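Local coordinates for indole-3-acetic acid-amido synthetase GH3.15 (Arabidopsis thaliana, PDB 6E1Q), which catalyses the ATP-dependent conjugation of the auxin precursor indole-3-butyric acid, and of the herbicide 2,4-DB, to glutamine, at residues 20-25 with 416-421; 56-61 with 354-359; 303-308 with 554-559; 430-435 with 478-483. One frame throughout, in Å; residues are numbered along the deposited sequence.

Contact 1: residues 20-25 with 416-421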
loop_
_atom_site.group_PDB
_atom_site.type_symbol
_atom_site.label_atom_id
_atom_site.label_comp_id
_atom_site.label_asym_id
_atom_site.label_seq_id
_atom_site.Cartn_x
_atom_site.Cartn_y
_atom_site.Cartn_z
ATOM N N LEU A 20 -6.118 -13.819 21.814
ATOM C CA LEU A 20 -4.885 -13.664 21.046
ATOM C C LEU A 20 -4.094 -12.433 21.464
ATOM O O LEU A 20 -2.865 -12.447 21.401
ATOM C CB LEU A 20 -5.191 -13.578 19.550
ATOM C CG LEU A 20 -5.689 -14.867 18.894
ATOM C CD1 LEU A 20 -6.127 -14.611 17.443
ATOM C CD2 LEU A 20 -4.626 -15.947 18.938
ATOM N N THR A 21 -4.766 -11.359 21.871
ATOM C CA THR A 21 -4.076 -10.138 22.279
ATOM C C THR A 21 -3.835 -10.072 23.783
ATOM O O THR A 21 -3.281 -9.079 24.271
ATOM C CB THR A 21 -4.869 -8.920 21.813
ATOM O OG1 THR A 21 -6.220 -9.021 22.282
ATOM C CG2 THR A 21 -4.875 -8.864 20.281
ATOM N N THR A 22 -4.230 -11.105 24.530
ATOM C CA THR A 22 -4.001 -11.162 25.971
ATOM C C THR A 22 -2.832 -12.073 26.330
ATOM O O THR A 22 -1.978 -11.702 27.133
ATOM C CB THR A 22 -5.282 -11.625 26.688
ATOM O OG1 THR A 22 -6.316 -10.659 26.456
ATOM C CG2 THR A 22 -5.063 -11.803 28.221
ATOM N N ASN A 23 -2.761 -13.250 25.723
ATOM C CA ASN A 23 -1.707 -14.219 26.024
ATOM C C ASN A 23 -0.523 -14.070 25.077
ATOM O O ASN A 23 -0.033 -15.037 24.491
ATOM C CB ASN A 23 -2.286 -15.622 25.973
ATOM C CG ASN A 23 -3.487 -15.756 26.860
ATOM O OD1 ASN A 23 -3.416 -15.431 28.037
ATOM N ND2 ASN A 23 -4.604 -16.214 26.305
ATOM N N VAL A 24 -0.038 -12.836 24.962
ATOM C CA VAL A 24 0.912 -12.510 23.902
ATOM C C VAL A 24 2.249 -13.208 24.143
ATOM O O VAL A 24 2.803 -13.845 23.242
ATOM C CB VAL A 24 1.056 -10.981 23.789
ATOM C CG1 VAL A 24 1.960 -10.593 22.612
ATOM C CG2 VAL A 24 -0.341 -10.326 23.651
ATOM N N LYS A 25 2.770 -13.127 25.368
ATOM C CA LYS A 25 4.084 -13.702 25.653
ATOM C C LYS A 25 4.077 -15.211 25.428
ATOM O O LYS A 25 4.977 -15.759 24.776
ATOM C CB LYS A 25 4.506 -13.326 27.090
ATOM C CG LYS A 25 5.906 -13.794 27.466
ATOM C CD LYS A 25 6.918 -12.643 27.274
ATOM C CE LYS A 25 8.381 -13.102 27.307
ATOM N NZ LYS A 25 9.300 -12.130 26.636
ATOM N N TYR A 416 -3.150 -2.908 23.103
ATOM C CA TYR A 416 -4.500 -3.464 23.059
ATOM C C TYR A 416 -4.451 -4.743 23.877
ATOM O O TYR A 416 -3.799 -5.712 23.473
ATOM C CB TYR A 416 -4.961 -3.732 21.620
ATOM C CG TYR A 416 -6.404 -4.193 21.551
ATOM C CD1 TYR A 416 -7.446 -3.278 21.461
ATOM C CD2 TYR A 416 -6.729 -5.550 21.626
ATOM C CE1 TYR A 416 -8.775 -3.696 21.427
ATOM C CE2 TYR A 416 -8.052 -5.981 21.589
ATOM C CZ TYR A 416 -9.067 -5.051 21.492
ATOM O OH TYR A 416 -10.377 -5.466 21.472
ATOM N N ASN A 417 -5.110 -4.739 25.040
ATOM C CA ASN A 417 -4.830 -5.730 26.078
ATOM C C ASN A 417 -3.321 -5.802 26.332
ATOM O O ASN A 417 -2.724 -4.807 26.752
ATOM C CB ASN A 417 -5.420 -7.084 25.692
ATOM C CG ASN A 417 -6.933 -7.043 25.607
ATOM O OD1 ASN A 417 -7.589 -6.453 26.461
ATOM N ND2 ASN A 417 -7.493 -7.635 24.554
ATOM N N ASN A 418 -2.678 -6.943 26.080
ATOM C CA ASN A 418 -1.226 -7.037 26.209
ATOM C C ASN A 418 -0.487 -6.954 24.879
ATOM O O ASN A 418 0.730 -7.137 24.849
ATOM C CB ASN A 418 -0.817 -8.318 26.935
ATOM C CG ASN A 418 -1.286 -8.341 28.378
ATOM O OD1 ASN A 418 -1.244 -7.326 29.065
ATOM N ND2 ASN A 418 -1.714 -9.503 28.847
ATOM N N ALA A 419 -1.184 -6.714 23.777
ATOM C CA ALA A 419 -0.520 -6.682 22.486
ATOM C C ALA A 419 -0.169 -5.244 22.117
ATOM O O ALA A 419 -1.079 -4.407 21.996
ATOM C CB ALA A 419 -1.419 -7.305 21.417
ATOM N N PRO A 420 1.104 -4.917 21.907
ATOM C CA PRO A 420 1.463 -3.568 21.448
ATOM C C PRO A 420 0.827 -3.207 20.112
ATOM O O PRO A 420 0.707 -4.039 19.202
ATOM C CB PRO A 420 2.990 -3.633 21.313
ATOM C CG PRO A 420 3.414 -4.811 22.121
ATOM C CD PRO A 420 2.284 -5.784 22.081
ATOM N N HIS A 421 0.443 -1.941 19.985
ATOM C CA HIS A 421 0.002 -1.424 18.706
ATOM C C HIS A 421 0.924 -0.288 18.276
ATOM O O HIS A 421 1.549 0.387 19.105
ATOM C CB HIS A 421 -1.486 -0.994 18.710
ATOM C CG HIS A 421 -1.870 -0.004 19.774
ATOM N ND1 HIS A 421 -1.487 1.321 19.739
ATOM C CD2 HIS A 421 -2.697 -0.125 20.844
ATOM C CE1 HIS A 421 -2.022 1.961 20.763
ATOM N NE2 HIS A 421 -2.761 1.108 21.451
#
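Asn417 and Asn418, in a tight turn, bond to Thr21 and Thr22. Asn418 illustrates how one residue can bond through both main chain and side chain. Its CB lies 3.6 Å from Thr22 O and almost as near to Thr21 O. CG stands anti to its own carbonyl carbon (chi1 -65°). Beyond it, ND2 meets Thr22 O at 2.8 Å. That bond is nearly straight (173°), lies in the amide plane and uses a lone pair of the carbonyl. The backbone N of the same residue donates to Thr21 O. Asn418 thus takes up two successive carbonyls, of Thr21 and Thr22. The corner is a type II' beta turn from Tyr416 to Ala419, the hairpin connection between strands 404-416 and 419-427 of the GH3 central domain, and Asn417 at its second position has a positive phi. The amide of Asn417 points ND2 at Thr21 OG1 (3.0 Å, 165°) with the hydroxyl in its plane. ND2 also bonds Glu18, whose carboxylate holds Tyr416 OH as well; Thr21 OG1 has its strongest partner in Leu17 O. The same hydroxyl lies at the edge of the Tyr416 ring, 3.6 Å from CD2. Apolar contacts accompany these bonds: Ala419 CB touches both Thr21 CB (3.8 Å) and Val24 CG2 (3.9 Å).

Contact 2: residues 56-61 with 354-359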
loop_
_atom_site.group_PDB
_atom_site.type_symbol
_atom_site.label_atom_id
_atom_site.label_comp_id
_atom_site.label_asym_id
_atom_site.label_seq_id
_atom_site.Cartn_x
_atom_site.Cartn_y
_atom_site.Cartn_z
ATOM N N GLN A 56 17.149 -18.733 23.584
ATOM C CA GLN A 56 18.423 -18.054 23.804
ATOM C C GLN A 56 19.452 -18.430 22.744
ATOM O O GLN A 56 20.216 -17.574 22.284
ATOM C CB GLN A 56 18.945 -18.353 25.210
ATOM C CG GLN A 56 19.607 -17.148 25.877
ATOM C CD GLN A 56 18.922 -15.823 25.531
ATOM O OE1 GLN A 56 17.698 -15.690 25.624
ATOM N NE2 GLN A 56 19.717 -14.842 25.115
ATOM N N ASN A 57 19.497 -19.700 22.344
ATOM C CA ASN A 57 20.355 -20.069 21.225
ATOM C C ASN A 57 19.896 -19.401 19.934
ATOM O O ASN A 57 20.722 -19.038 19.088
ATOM C CB ASN A 57 20.388 -21.586 21.067
ATOM C CG ASN A 57 21.388 -22.240 22.000
ATOM O OD1 ASN A 57 22.542 -21.823 22.076
ATOM N ND2 ASN A 57 20.947 -23.268 22.721
ATOM N N PHE A 58 18.583 -19.232 19.769
ATOM C CA PHE A 58 18.057 -18.500 18.625
ATOM C C PHE A 58 18.618 -17.084 18.592
ATOM O O PHE A 58 19.197 -16.657 17.587
ATOM C CB PHE A 58 16.525 -18.512 18.699
ATOM C CG PHE A 58 15.836 -17.656 17.663
ATOM C CD1 PHE A 58 15.517 -18.170 16.418
ATOM C CD2 PHE A 58 15.435 -16.365 17.970
ATOM C CE1 PHE A 58 14.860 -17.399 15.483
ATOM C CE2 PHE A 58 14.777 -15.589 17.036
ATOM C CZ PHE A 58 14.468 -16.113 15.801
ATOM N N LYS A 59 18.510 -16.360 19.714
ATOM C CA LYS A 59 18.930 -14.962 19.752
ATOM C C LYS A 59 20.431 -14.822 19.570
ATOM O O LYS A 59 20.888 -13.857 18.949
ATOM C CB LYS A 59 18.486 -14.311 21.067
ATOM C CG LYS A 59 16.964 -14.264 21.277
ATOM C CD LYS A 59 16.447 -12.821 21.344
ATOM C CE LYS A 59 14.954 -12.749 21.669
ATOM N NZ LYS A 59 14.332 -11.434 21.270
ATOM N N LYS A 60 21.207 -15.784 20.076
ATOM C CA LYS A 60 22.659 -15.736 19.989
ATOM C C LYS A 60 23.174 -16.115 18.600
ATOM O O LYS A 60 24.086 -15.463 18.083
ATOM C CB LYS A 60 23.268 -16.659 21.046
ATOM C CG LYS A 60 24.733 -16.389 21.355
ATOM C CD LYS A 60 25.599 -17.640 21.218
ATOM C CE LYS A 60 24.989 -18.846 21.923
ATOM N NZ LYS A 60 25.599 -20.134 21.465
ATOM N N ASN A 61 22.613 -17.154 17.974
ATOM C CA ASN A 61 23.266 -17.767 16.819
ATOM C C ASN A 61 22.635 -17.438 15.471
ATOM O O ASN A 61 23.299 -17.612 14.446
ATOM C CB ASN A 61 23.295 -19.292 16.960
ATOM C CG ASN A 61 24.195 -19.749 18.078
ATOM O OD1 ASN A 61 25.097 -19.022 18.495
ATOM N ND2 ASN A 61 23.962 -20.962 18.567
ATOM N N MET A 354 0.770 -14.944 14.161
ATOM C CA MET A 354 1.103 -14.880 12.740
ATOM C C MET A 354 2.595 -15.027 12.466
ATOM O O MET A 354 2.991 -15.118 11.301
ATOM C CB MET A 354 0.599 -13.566 12.140
ATOM C CG MET A 354 -0.891 -13.348 12.368
ATOM S SD MET A 354 -1.880 -14.734 11.727
ATOM C CE MET A 354 -1.574 -14.525 9.971
ATOM N N GLY A 355 3.414 -15.073 13.502
ATOM C CA GLY A 355 4.854 -15.139 13.354
ATOM C C GLY A 355 5.501 -14.742 14.656
ATOM O O GLY A 355 4.835 -14.328 15.598
ATOM N N TYR A 356 6.818 -14.915 14.715
ATOM C CA TYR A 356 7.608 -14.457 15.854
ATOM C C TYR A 356 8.209 -13.106 15.498
ATOM O O TYR A 356 8.937 -12.990 14.505
ATOM C CB TYR A 356 8.712 -15.449 16.229
ATOM C CG TYR A 356 9.455 -15.063 17.501
ATOM C CD1 TYR A 356 8.876 -15.253 18.751
ATOM C CD2 TYR A 356 10.724 -14.490 17.447
ATOM C CE1 TYR A 356 9.541 -14.899 19.909
ATOM C CE2 TYR A 356 11.400 -14.125 18.608
ATOM C CZ TYR A 356 10.802 -14.338 19.838
ATOM O OH TYR A 356 11.450 -13.990 21.006
ATOM N N PHE A 357 7.913 -12.097 16.313
ATOM C CA PHE A 357 8.148 -10.701 15.962
ATOM C C PHE A 357 9.155 -10.089 16.920
ATOM O O PHE A 357 8.901 -10.013 18.127
ATOM C CB PHE A 357 6.845 -9.902 15.999
ATOM C CG PHE A 357 5.784 -10.418 15.070
ATOM C CD1 PHE A 357 5.923 -10.281 13.700
ATOM C CD2 PHE A 357 4.644 -11.018 15.562
ATOM C CE1 PHE A 357 4.948 -10.753 12.843
ATOM C CE2 PHE A 357 3.670 -11.471 14.721
ATOM C CZ PHE A 357 3.826 -11.348 13.351
ATOM N N GLU A 358 10.284 -9.646 16.388
ATOM C CA GLU A 358 11.235 -8.838 17.134
ATOM C C GLU A 358 11.272 -7.433 16.553
ATOM O O GLU A 358 10.706 -7.153 15.492
ATOM C CB GLU A 358 12.630 -9.468 17.115
ATOM C CG GLU A 358 12.689 -10.822 17.813
ATOM C CD GLU A 358 14.011 -11.521 17.575
ATOM O OE1 GLU A 358 14.242 -11.979 16.434
ATOM O OE2 GLU A 358 14.818 -11.606 18.526
ATOM N N PHE A 359 11.942 -6.533 17.261
ATOM C CA PHE A 359 11.914 -5.132 16.862
ATOM C C PHE A 359 13.287 -4.525 17.060
ATOM O O PHE A 359 13.844 -4.561 18.161
ATOM C CB PHE A 359 10.837 -4.362 17.624
ATOM C CG PHE A 359 9.455 -4.815 17.263
ATOM C CD1 PHE A 359 8.878 -5.893 17.916
ATOM C CD2 PHE A 359 8.780 -4.241 16.193
ATOM C CE1 PHE A 359 7.629 -6.359 17.541
ATOM C CE2 PHE A 359 7.532 -4.691 15.823
ATOM C CZ PHE A 359 6.958 -5.755 16.505
#
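Lys59 and Glu358 meet tip to tip in a salt bridge, with NZ 2.8 Å from OE2. The ammonium approaches the anti side of that oxygen, 16° out of the carboxylate plane. The other oxygen, OE1, sits at the edge of the Phe58 ring, 3.7 Å from CE2. The same CE2 lies 4.0 Å from Tyr356 CE2, and the two rings are almost perpendicular (88°), an oblique pair. Lys59 runs across Tyr356 at about a right angle, bringing CE to 3.8 Å from its OH.

In the second shell, Asp381 forms the stronger salt bridge with Lys59 NZ. Glu358 OE2 has two positive partners, Lys59 and Arg403, which probably favour the ionised form of this buried carboxylate. A helix of the GH3 N-terminal domain thus packs on a central-domain strand through a buried charge pair beside an aromatic pair. Only side chains meet, the axes of helix 56-61 and strand 356-359 staying 13.0 Å apart. Helix 24-38 contributes Leu32 to both rings, and Thr396 of the adjoining strand 390-396 touches both too.

Contact 3: residues 303-308 with 554-559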
loop_
_atom_site.group_PDB
_atom_site.type_symbol
_atom_site.label_atom_id
_atom_site.label_comp_id
_atom_site.label_asym_id
_atom_site.label_seq_id
_atom_site.Cartn_x
_atom_site.Cartn_y
_atom_site.Cartn_z
ATOM N N GLY A 303 1.611 6.435 5.682
ATOM C CA GLY A 303 2.883 6.640 5.010
ATOM C C GLY A 303 2.718 7.566 3.820
ATOM O O GLY A 303 2.046 8.597 3.900
ATOM N N THR A 304 3.319 7.180 2.689
ATOM C CA THR A 304 3.205 7.980 1.472
ATOM C C THR A 304 1.750 8.163 1.059
ATOM O O THR A 304 1.389 9.208 0.503
ATOM C CB THR A 304 4.010 7.336 0.332
ATOM O OG1 THR A 304 4.077 8.239 -0.789
ATOM C CG2 THR A 304 3.381 5.981 -0.101
ATOM N N MET A 305 0.886 7.194 1.377
ATOM C CA MET A 305 -0.500 7.283 0.941
ATOM C C MET A 305 -1.296 8.305 1.735
ATOM O O MET A 305 -2.381 8.703 1.291
ATOM C CB MET A 305 -1.180 5.917 1.033
ATOM C CG MET A 305 -0.633 4.887 0.034
ATOM S SD MET A 305 -0.734 5.549 -1.665
ATOM C CE MET A 305 0.475 4.519 -2.493
ATOM N N ALA A 306 -0.797 8.727 2.902
ATOM C CA ALA A 306 -1.505 9.753 3.671
ATOM C C ALA A 306 -1.700 11.032 2.875
ATOM O O ALA A 306 -2.620 11.803 3.174
ATOM C CB ALA A 306 -0.756 10.065 4.975
ATOM N N GLN A 307 -0.862 11.264 1.859
ATOM C CA GLN A 307 -0.949 12.480 1.062
ATOM C C GLN A 307 -2.273 12.591 0.313
ATOM O O GLN A 307 -2.729 13.704 0.036
ATOM C CB GLN A 307 0.202 12.529 0.057
ATOM C CG GLN A 307 1.588 12.689 0.696
ATOM C CD GLN A 307 1.784 14.051 1.376
ATOM O OE1 GLN A 307 1.357 15.098 0.859
ATOM N NE2 GLN A 307 2.443 14.039 2.532
ATOM N N TYR A 308 -2.885 11.463 -0.044
ATOM C CA TYR A 308 -4.086 11.447 -0.864
ATOM C C TYR A 308 -5.364 11.512 -0.045
ATOM O O TYR A 308 -6.456 11.533 -0.623
ATOM C CB TYR A 308 -4.099 10.193 -1.738
ATOM C CG TYR A 308 -2.832 10.072 -2.567
ATOM C CD1 TYR A 308 -2.675 10.796 -3.743
ATOM C CD2 TYR A 308 -1.767 9.259 -2.140
ATOM C CE1 TYR A 308 -1.486 10.704 -4.488
ATOM C CE2 TYR A 308 -0.581 9.147 -2.879
ATOM C CZ TYR A 308 -0.443 9.871 -4.043
ATOM O OH TYR A 308 0.733 9.766 -4.763
ATOM N N GLN A 554 0.449 -2.354 -8.130
ATOM C CA GLN A 554 1.389 -2.020 -7.081
ATOM C C GLN A 554 2.024 -0.660 -7.308
ATOM O O GLN A 554 2.900 -0.263 -6.538
ATOM C CB GLN A 554 2.455 -3.115 -6.969
ATOM C CG GLN A 554 1.931 -4.420 -6.349
ATOM C CD GLN A 554 2.852 -5.627 -6.582
ATOM O OE1 GLN A 554 3.234 -5.930 -7.713
ATOM N NE2 GLN A 554 3.196 -6.323 -5.505
ATOM N N TYR A 555 1.595 0.075 -8.334
ATOM C CA TYR A 555 2.251 1.343 -8.637
ATOM C C TYR A 555 1.969 2.375 -7.551
ATOM O O TYR A 555 0.820 2.558 -7.129
ATOM C CB TYR A 555 1.807 1.892 -9.992
ATOM C CG TYR A 555 2.476 3.215 -10.298
ATOM C CD1 TYR A 555 3.716 3.253 -10.944
ATOM C CD2 TYR A 555 1.892 4.422 -9.913
ATOM C CE1 TYR A 555 4.352 4.472 -11.213
ATOM C CE2 TYR A 555 2.517 5.637 -10.175
ATOM C CZ TYR A 555 3.749 5.655 -10.829
ATOM O OH TYR A 555 4.383 6.863 -11.098
ATOM N N LYS A 556 3.025 3.057 -7.108
ATOM C CA LYS A 556 2.916 4.239 -6.270
ATOM C C LYS A 556 3.770 5.330 -6.884
ATOM O O LYS A 556 4.840 5.057 -7.431
ATOM C CB LYS A 556 3.398 3.990 -4.827
ATOM C CG LYS A 556 3.130 2.605 -4.274
ATOM C CD LYS A 556 3.735 2.479 -2.880
ATOM C CE LYS A 556 4.045 1.042 -2.529
ATOM N NZ LYS A 556 3.407 0.627 -1.259
ATOM N N THR A 557 3.310 6.565 -6.777
ATOM C CA THR A 557 4.154 7.666 -7.214
ATOM C C THR A 557 5.456 7.671 -6.420
ATOM O O THR A 557 5.421 7.812 -5.190
ATOM C CB THR A 557 3.432 9.001 -7.054
ATOM O OG1 THR A 557 2.216 8.971 -7.819
ATOM C CG2 THR A 557 4.319 10.129 -7.566
ATOM N N PRO A 558 6.607 7.466 -7.055
ATOM C CA PRO A 558 7.871 7.554 -6.310
ATOM C C PRO A 558 8.081 8.987 -5.854
ATOM O O PRO A 558 7.782 9.934 -6.585
ATOM C CB PRO A 558 8.924 7.134 -7.342
ATOM C CG PRO A 558 8.322 7.577 -8.649
ATOM C CD PRO A 558 6.823 7.390 -8.513
ATOM N N ARG A 559 8.577 9.149 -4.637
ATOM C CA ARG A 559 8.733 10.496 -4.097
ATOM C C ARG A 559 10.026 11.180 -4.531
ATOM O O ARG A 559 10.199 12.373 -4.268
ATOM C CB ARG A 559 8.642 10.459 -2.579
ATOM C CG ARG A 559 7.296 9.999 -2.083
ATOM C CD ARG A 559 6.163 10.659 -2.851
ATOM N NE ARG A 559 4.870 10.418 -2.212
ATOM C CZ ARG A 559 3.700 10.838 -2.691
ATOM N NH1 ARG A 559 3.636 11.523 -3.831
ATOM N NH2 ARG A 559 2.588 10.582 -2.018
HETATM O O HOH W 1 3.695 7.215 -3.212
HETATM O O HOH W 2 1.176 7.066 -4.818
#
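The guanidinium of Arg559 carries Thr304 O at its edge, in its plane, and a water over one face, offset toward the rim; Phe465 makes a cation-pi contact with it. Its plane is 17° from that of the Tyr308 ring, and the two side chains meet tip to tip, with NH2 3.6 Å from Tyr308 CE2. The amide of Gln307 stands almost perpendicular to the guanidinium.

NE and NH2 of Arg559 together hold Thr304, one at the hydroxyl and one at the carbonyl. NE donates to OG1 (2.7 Å), which is tilted 27° from the guanidinium plane, while NH2 donates to the backbone O at 3.1 Å from above the carbonyl plane; a weak bond also joins NH2 to OG1. Thr304 OG1, anti to its own backbone N (chi1 -170°), thus faces the arginine and also holds the water, which donates to Thr557 O. A second water lies 2.7 Å from Tyr308 OH and accepts from Thr557 N. Two waters therefore help join the loops. On the apolar flank, Met305 crosses Lys556 at about a right angle and presses CE on CG at 3.7 Å.

The remaining arginine nitrogen, NH1, forms a salt bridge with Asp464, which also binds Thr557 OG1. The contact joins the loop before helix 309-316, in the N-terminal GH3 domain, to a C-terminal-domain loop. Helix 441-452 touches Thr304, Gln307 and Arg559, helix 220-243 lies against Met305 and Tyr308, and strand 461-470 supplies Asp464.

Contact 4: residues 430-435 with 478-483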
loop_
_atom_site.group_PDB
_atom_site.type_symbol
_atom_site.label_atom_id
_atom_site.label_comp_id
_atom_site.label_asym_id
_atom_site.label_seq_id
_atom_site.Cartn_x
_atom_site.Cartn_y
_atom_site.Cartn_z
ATOM N N VAL A 430 16.354 6.909 1.897
ATOM C CA VAL A 430 16.857 8.193 1.428
ATOM C C VAL A 430 16.256 8.456 0.053
ATOM O O VAL A 430 16.362 7.619 -0.849
ATOM C CB VAL A 430 18.393 8.190 1.377
ATOM C CG1 VAL A 430 18.915 9.513 0.820
ATOM C CG2 VAL A 430 18.971 7.911 2.752
ATOM N N VAL A 431 15.598 9.601 -0.110
ATOM C CA VAL A 431 15.056 9.984 -1.407
ATOM C C VAL A 431 15.832 11.130 -2.058
ATOM O O VAL A 431 15.801 11.251 -3.294
ATOM C CB VAL A 431 13.557 10.342 -1.317
ATOM C CG1 VAL A 431 12.747 9.167 -0.784
ATOM C CG2 VAL A 431 13.347 11.569 -0.454
ATOM N N LEU A 432 16.525 11.964 -1.285
ATOM C CA LEU A 432 17.279 13.072 -1.854
ATOM C C LEU A 432 18.614 13.225 -1.138
ATOM O O LEU A 432 18.690 13.095 0.088
ATOM C CB LEU A 432 16.491 14.388 -1.769
ATOM C CG LEU A 432 15.199 14.433 -2.575
ATOM C CD1 LEU A 432 14.321 15.635 -2.118
ATOM C CD2 LEU A 432 15.503 14.470 -4.067
ATOM N N SER A 433 19.659 13.514 -1.916
ATOM C CA SER A 433 21.001 13.707 -1.366
ATOM C C SER A 433 21.839 14.489 -2.368
ATOM O O SER A 433 22.168 13.968 -3.436
ATOM C CB SER A 433 21.665 12.376 -1.051
ATOM O OG SER A 433 22.978 12.622 -0.577
ATOM N N ILE A 434 22.189 15.724 -2.022
ATOM C CA ILE A 434 23.152 16.460 -2.831
ATOM C C ILE A 434 24.568 15.975 -2.541
ATOM O O ILE A 434 25.311 15.608 -3.459
ATOM C CB ILE A 434 22.995 17.973 -2.599
ATOM C CG1 ILE A 434 21.636 18.425 -3.128
ATOM C CG2 ILE A 434 24.138 18.742 -3.263
ATOM C CD1 ILE A 434 21.254 19.804 -2.738
ATOM N N ASP A 435 24.955 15.939 -1.264
ATOM C CA ASP A 435 26.205 15.290 -0.892
ATOM C C ASP A 435 26.033 14.565 0.437
ATOM O O ASP A 435 25.716 13.368 0.451
ATOM C CB ASP A 435 27.351 16.309 -0.822
ATOM C CG ASP A 435 28.583 15.772 -0.098
ATOM O OD1 ASP A 435 29.098 14.711 -0.517
ATOM O OD2 ASP A 435 29.051 16.432 0.862
ATOM N N TYR A 478 17.461 21.033 -4.134
ATOM C CA TYR A 478 16.320 20.158 -4.339
ATOM C C TYR A 478 15.314 20.802 -5.278
ATOM O O TYR A 478 15.064 22.010 -5.219
ATOM C CB TYR A 478 15.619 19.846 -3.022
ATOM C CG TYR A 478 16.401 19.020 -2.033
ATOM C CD1 TYR A 478 17.657 18.520 -2.337
ATOM C CD2 TYR A 478 15.868 18.739 -0.781
ATOM C CE1 TYR A 478 18.359 17.763 -1.415
ATOM C CE2 TYR A 478 16.553 17.981 0.134
ATOM C CZ TYR A 478 17.798 17.501 -0.180
ATOM O OH TYR A 478 18.482 16.754 0.746
ATOM N N VAL A 479 14.718 19.972 -6.126
ATOM C CA VAL A 479 13.587 20.334 -6.969
ATOM C C VAL A 479 12.397 19.481 -6.539
ATOM O O VAL A 479 12.474 18.245 -6.587
ATOM C CB VAL A 479 13.900 20.098 -8.457
ATOM C CG1 VAL A 479 12.646 20.282 -9.286
ATOM C CG2 VAL A 479 15.002 21.028 -8.936
ATOM N N ILE A 480 11.297 20.126 -6.142
ATOM C CA ILE A 480 10.041 19.432 -5.850
ATOM C C ILE A 480 9.014 19.766 -6.930
ATOM O O ILE A 480 8.706 20.942 -7.165
ATOM C CB ILE A 480 9.503 19.785 -4.454
ATOM C CG1 ILE A 480 10.652 19.948 -3.463
ATOM C CG2 ILE A 480 8.522 18.719 -3.983
ATOM C CD1 ILE A 480 11.342 18.656 -3.089
ATOM N N TYR A 481 8.463 18.733 -7.577
ATOM C CA TYR A 481 7.411 18.910 -8.578
ATOM C C TYR A 481 6.039 18.815 -7.909
ATOM O O TYR A 481 5.715 17.798 -7.291
ATOM C CB TYR A 481 7.523 17.865 -9.694
ATOM C CG TYR A 481 8.841 17.884 -10.445
ATOM C CD1 TYR A 481 9.037 18.729 -11.533
ATOM C CD2 TYR A 481 9.893 17.056 -10.060
ATOM C CE1 TYR A 481 10.259 18.753 -12.219
ATOM C CE2 TYR A 481 11.110 17.070 -10.736
ATOM C CZ TYR A 481 11.279 17.916 -11.813
ATOM O OH TYR A 481 12.480 17.913 -12.464
ATOM N N TRP A 482 5.221 19.847 -8.074
ATOM C CA TRP A 482 3.899 19.935 -7.464
ATOM C C TRP A 482 2.846 19.975 -8.564
ATOM O O TRP A 482 2.877 20.862 -9.423
ATOM C CB TRP A 482 3.779 21.191 -6.587
ATOM C CG TRP A 482 4.239 21.009 -5.162
ATOM C CD1 TRP A 482 5.025 20.014 -4.679
ATOM C CD2 TRP A 482 3.919 21.848 -4.047
ATOM N NE1 TRP A 482 5.227 20.180 -3.329
ATOM C CE2 TRP A 482 4.553 21.296 -2.915
ATOM C CE3 TRP A 482 3.160 23.011 -3.896
ATOM C CZ2 TRP A 482 4.447 21.860 -1.648
ATOM C CZ3 TRP A 482 3.051 23.577 -2.630
ATOM C CH2 TRP A 482 3.683 22.994 -1.526
ATOM N N GLU A 483 1.911 19.032 -8.539
ATOM C CA GLU A 483 0.741 19.116 -9.408
ATOM C C GLU A 483 -0.432 19.628 -8.584
ATOM O O GLU A 483 -0.843 18.980 -7.617
ATOM C CB GLU A 483 0.399 17.772 -10.048
ATOM C CG GLU A 483 -0.814 17.884 -10.962
ATOM C CD GLU A 483 -1.091 16.626 -11.753
ATOM O OE1 GLU A 483 -0.121 15.945 -12.158
ATOM O OE2 GLU A 483 -2.288 16.333 -11.981
#
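Leu432 and Tyr478, the nearest backbone pair at 7.6 Å between CA atoms, lie too far apart for strand pairing, and the contact is made by side chains. Leu432 lays CD1 over one face of the Tyr478 ring, 4.0 Å from the centroid and 20° off the normal, a CH-pi contact. Its CB rests near the phenol end, 3.7 Å from CZ. Ile434 comes instead to the ring edge, where CG1 is 3.8 Å from CE1. Further back, Leu432 CD1 just reaches Ile480 CD1 at 4.4 Å. The Tyr478 hydroxyl bonds to OD2 of Asp437, in the connection between strands 430-432 and 439-440, and to OG1 of Thr439 at its end.

Val431 and Leu432 are both paired with the single residue Thr439, which makes a classic beta bulge in this little antiparallel pair. The contact thus packs the bulged pair and its connection against strand 477-485, an inner strand of the mixed four-stranded sheet of the GH3 C-terminal domain.

The four contacts fall into two pairs. Contacts 1 and 2 join the N-terminal helices to the central-domain strands, their centres 18 Å apart; along the chain contact 2 is nested in the loop closed by contact 1. Contact 3 ties the N-terminal to the C-terminal domain, and contact 4, 15 Å from it centre to centre, is nested along the chain in the loop that contact 3 closes. Centres of the two groups are 31 to 40 Å apart. Of the four, contact 3 comes closest to an ATP-binding residue: the Lys556 side chain is about 4 Å from that of Ser98, and the Met305 side chain about 10 Å from a bound (2,4-dichlorophenoxy)acetic acid. In contact 1, the Tyr416 side chain is about 10 Å from that of ATP-binding Tyr348, whereas contacts 2 and 4 are remote from these sites.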